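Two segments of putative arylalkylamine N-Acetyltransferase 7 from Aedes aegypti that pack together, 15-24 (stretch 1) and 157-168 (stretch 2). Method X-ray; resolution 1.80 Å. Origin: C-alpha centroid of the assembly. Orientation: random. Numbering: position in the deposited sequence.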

# COMPACT_ATOMS: atom_id res chain seq x y z
N TRP A 15 2.32 14.48 8.24
CA TRP A 15 1.33 13.79 9.06
C TRP A 15 1.89 13.15 10.32
O TRP A 15 1.17 13.01 11.31
N HIS A 16 3.14 12.71 10.26
CA HIS A 16 3.71 11.91 11.35
C HIS A 16 5.23 12.08 11.41
O HIS A 16 5.89 12.24 10.38
N ARG A 17 5.78 12.09 12.62
CA ARG A 17 7.23 12.13 12.80
C ARG A 17 7.64 11.07 13.81
O ARG A 17 6.89 10.78 14.75
N PHE A 18 8.82 10.50 13.64
CA PHE A 18 9.26 9.45 14.53
C PHE A 18 10.78 9.32 14.49
O PHE A 18 11.42 9.77 13.54
N GLN A 19 11.34 8.69 15.52
CA GLN A 19 12.77 8.42 15.55
C GLN A 19 13.07 6.95 15.26
O GLN A 19 12.36 6.04 15.69
N ALA A 20 14.15 6.73 14.52
CA ALA A 20 14.60 5.38 14.20
C ALA A 20 16.09 5.43 13.90
O ALA A 20 16.69 6.50 13.82
N LYS A 21 16.69 4.25 13.77
CA LYS A 21 18.12 4.15 13.55
C LYS A 21 18.50 4.84 12.25
O LYS A 21 17.79 4.74 11.24
N ASP A 22 19.61 5.57 12.28
CA ASP A 22 20.09 6.25 11.09
C ASP A 22 20.68 5.22 10.13
O ASP A 22 20.74 4.03 10.45
N LEU A 23 21.12 5.66 8.95
CA LEU A 23 21.69 4.76 7.95
C LEU A 23 22.82 3.86 8.45
O LEU A 23 22.85 2.68 8.15
N THR A 24 23.74 4.44 9.22
CA THR A 24 24.97 3.75 9.59
C THR A 24 25.08 3.34 11.06
O THR A 24 25.21 2.16 11.38
N PRO A 157 15.55 -0.98 0.88
CA PRO A 157 16.25 -2.03 1.63
C PRO A 157 17.32 -1.50 2.58
O PRO A 157 17.49 -2.09 3.64
N LYS A 158 18.00 -0.41 2.25
CA LYS A 158 19.04 0.07 3.16
C LYS A 158 18.48 0.79 4.38
O LYS A 158 19.23 1.27 5.23
N TYR A 159 17.15 0.86 4.45
CA TYR A 159 16.46 1.39 5.62
C TYR A 159 15.56 0.38 6.30
O TYR A 159 14.80 0.73 7.21
N ARG A 160 15.60 -0.88 5.87
CA ARG A 160 14.71 -1.85 6.50
C ARG A 160 15.16 -2.22 7.92
O ARG A 160 16.28 -1.91 8.34
N GLY A 161 14.24 -2.82 8.67
CA GLY A 161 14.52 -3.23 10.03
C GLY A 161 14.41 -2.08 11.03
O GLY A 161 14.81 -2.21 12.18
N ARG A 162 13.86 -0.96 10.57
CA ARG A 162 13.82 0.26 11.37
C ARG A 162 12.40 0.65 11.76
O ARG A 162 12.18 1.67 12.42
N GLY A 163 11.43 -0.16 11.34
CA GLY A 163 10.04 0.12 11.68
C GLY A 163 9.40 1.13 10.76
O GLY A 163 8.30 1.62 11.06
N ILE A 164 10.06 1.44 9.64
CA ILE A 164 9.58 2.48 8.72
C ILE A 164 8.21 2.15 8.11
O ILE A 164 7.34 3.03 8.02
N ALA A 165 7.98 0.88 7.77
CA ALA A 165 6.69 0.48 7.19
C ALA A 165 5.55 0.72 8.19
O ALA A 165 4.49 1.28 7.84
N THR A 166 5.78 0.29 9.42
CA THR A 166 4.83 0.53 10.50
C THR A 166 4.49 2.02 10.58
O THR A 166 3.32 2.39 10.57
N GLU A 167 5.50 2.87 10.69
CA GLU A 167 5.22 4.30 10.84
C GLU A 167 4.53 4.95 9.63
O GLU A 167 3.71 5.88 9.80
N ILE A 168 4.82 4.45 8.43
CA ILE A 168 4.16 4.97 7.23
C ILE A 168 2.67 4.60 7.30
O ILE A 168 1.81 5.42 6.97

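Strand 15-21 runs nearly antiparallel to helix 164-168, with 157° between their directions and 9.7 Å between their axes at closest approach. Alternation along the strand sets the pattern: H16, F18 and A20 point toward stretch 2, while R17 and Q19 point away and make no contact with it.

H16 is in the t rotamer at chi1. Its NE2 donates a hydrogen bond to E167 OE1 at 2.7 Å, and the carboxylate oxygen lies near the plane of the ring, where the nitrogen can present its hydrogen. E167 is m at both chi1 and chi2. Both of its carboxylate oxygens, OE1 and OE2, also have hydrogen-bond partners just beyond one of the stretches, so neither is left unsatisfied.

The same glutamate packs with its aliphatic part on F18. F18 is in the p rotamer, and E167 CG lies 3.6 Å from the centroid of the F18 ring (CG, CD1, CD2, CE1, CE2 and CZ), over its face, as a CH-pi contact. E167 therefore serves a polar neighbour and an aromatic one together. At the edge of the ring, F18 CZ meets I164 CG1 at 3.9 Å. A20 is small and buried; its CB lies 3.6 Å from R162 O and 4.2 Å from R162 CB.

R162 makes the main polar link at the end of the strand. Its side chain is extended, m at chi1 and t at chi2 and chi3, which carries the guanidinium to the backbone of K21 and D22. R162 NH1 donates to D22 O at 3.1 Å. R162 NE makes weak hydrogen bonds to K21 O at 3.1 Å and to D22 O at 3.3 Å. Both carbonyls lie near the guanidinium plane. L23 O is also 3.1 Å from R162 NH1, but the angle is poor and this is not a hydrogen bond.

K21 begins toward stretch 2, but its end leads away; its NZ is hydrogen-bonded just outside the stretches. D22 points away at CB. Its OD2 accepts from L23 N at 2.6 Å and has a further partner elsewhere in the structure.

L23, m at chi1 and t at chi2, starts sideways and brings its end onto Y159. L23 CD2 sits over one face of the Y159 ring, 3.5 Å from Y159 CZ. L23 CD2 also lies 3.7 Å from K158 CG. K158 NZ finds its hydrogen bond just beyond one of the stretches.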

# COMPACT_ATOMS: atom_id res chain seq x y z
CB TRP A 15 0.58 12.74 8.24
CG TRP A 15 -0.17 13.36 7.08
CD1 TRP A 15 0.08 13.18 5.75
CD2 TRP A 15 -1.28 14.26 7.16
NE1 TRP A 15 -0.80 13.91 5.00
CE2 TRP A 15 -1.65 14.58 5.84
CE3 TRP A 15 -2.00 14.82 8.22
CZ2 TRP A 15 -2.71 15.46 5.55
CZ3 TRP A 15 -3.04 15.69 7.93
CH2 TRP A 15 -3.39 15.99 6.61
CB HIS A 16 3.34 10.45 11.12
CG HIS A 16 3.82 9.51 12.19
ND1 HIS A 16 3.56 9.71 13.53
CD2 HIS A 16 4.53 8.36 12.11
CE1 HIS A 16 4.09 8.71 14.23
NE2 HIS A 16 4.69 7.89 13.39
CB ARG A 17 7.70 13.51 13.27
CG ARG A 17 7.42 14.65 12.30
CD ARG A 17 8.03 15.95 12.80
NE ARG A 17 7.57 17.14 12.08
CZ ARG A 17 8.15 17.61 10.98
NH1 ARG A 17 9.20 17.00 10.45
NH2 ARG A 17 7.67 18.70 10.40
CB PHE A 18 8.61 8.12 14.13
CG PHE A 18 9.03 7.63 12.77
CD1 PHE A 18 10.12 6.79 12.62
CD2 PHE A 18 8.33 8.03 11.64
CE1 PHE A 18 10.51 6.36 11.36
CE2 PHE A 18 8.72 7.59 10.37
CZ PHE A 18 9.79 6.75 10.23
CB GLN A 19 13.35 8.81 16.90
CG GLN A 19 13.19 10.28 17.24
CD GLN A 19 13.61 10.59 18.66
OE1 GLN A 19 14.70 11.13 18.90
NE2 GLN A 19 12.76 10.25 19.62
CB ALA A 20 13.84 4.84 13.01
CB LYS A 21 18.55 2.68 13.52
CG LYS A 21 19.95 2.43 14.07
CD LYS A 21 20.09 3.01 15.47
CE LYS A 21 19.22 2.29 16.48
NZ LYS A 21 18.91 3.13 17.68
CB ASP A 22 21.14 7.29 11.48
CG ASP A 22 21.22 8.43 10.48
OD1 ASP A 22 21.67 9.54 10.86
OD2 ASP A 22 20.83 8.22 9.32
CB LEU A 23 22.19 5.54 6.74
CG LEU A 23 21.20 5.80 5.60
CD1 LEU A 23 21.77 6.81 4.63
CD2 LEU A 23 20.84 4.50 4.88
CB THR A 24 26.21 4.60 9.26
OG1 THR A 24 26.13 5.86 9.94
CG2 THR A 24 26.30 4.86 7.75
CB PRO A 157 16.89 -2.85 0.51
CG PRO A 157 15.92 -2.76 -0.59
CD PRO A 157 15.41 -1.35 -0.54
CB LYS A 158 20.10 0.90 2.43
CG LYS A 158 19.68 2.31 2.08
CD LYS A 158 20.53 2.83 0.91
CE LYS A 158 20.38 4.33 0.77
NZ LYS A 158 19.01 4.74 1.19
CB TYR A 159 15.60 2.60 5.23
CG TYR A 159 16.37 3.87 5.06
CD1 TYR A 159 16.65 4.37 3.80
CD2 TYR A 159 16.84 4.57 6.17
CE1 TYR A 159 17.35 5.54 3.64
CE2 TYR A 159 17.56 5.74 6.01
CZ TYR A 159 17.81 6.22 4.75
OH TYR A 159 18.53 7.38 4.59
CB ARG A 160 14.43 -3.07 5.60
CG ARG A 160 13.24 -2.86 4.62
CD ARG A 160 13.16 -3.95 3.57
NE ARG A 160 12.88 -3.43 2.23
CZ ARG A 160 13.05 -4.14 1.11
NH1 ARG A 160 13.50 -5.38 1.18
NH2 ARG A 160 12.77 -3.60 -0.08
CB ARG A 162 14.50 1.40 10.61
CG ARG A 162 16.03 1.30 10.66
CD ARG A 162 16.69 2.15 9.61
NE ARG A 162 18.15 2.11 9.68
CZ ARG A 162 18.92 1.22 9.05
NH1 ARG A 162 20.24 1.27 9.17
NH2 ARG A 162 18.37 0.28 8.30
CB ILE A 164 10.66 2.86 7.66
CG1 ILE A 164 11.64 3.88 8.25
CG2 ILE A 164 10.02 3.43 6.39
CD1 ILE A 164 13.09 3.64 7.89
CB ALA A 165 6.72 -0.99 6.77
CB THR A 166 5.41 0.09 11.84
OG1 THR A 166 5.69 -1.32 11.80
CG2 THR A 166 4.44 0.40 12.98
CB GLU A 167 6.49 5.07 11.26
CG GLU A 167 7.14 4.56 12.55
CD GLU A 167 6.18 4.41 13.72
OE1 GLU A 167 5.30 5.27 13.94
OE2 GLU A 167 6.29 3.41 14.46
CB ILE A 168 4.80 4.41 5.93
CG1 ILE A 168 6.12 5.12 5.66
CG2 ILE A 168 3.88 4.58 4.75
CD1 ILE A 168 6.98 4.43 4.64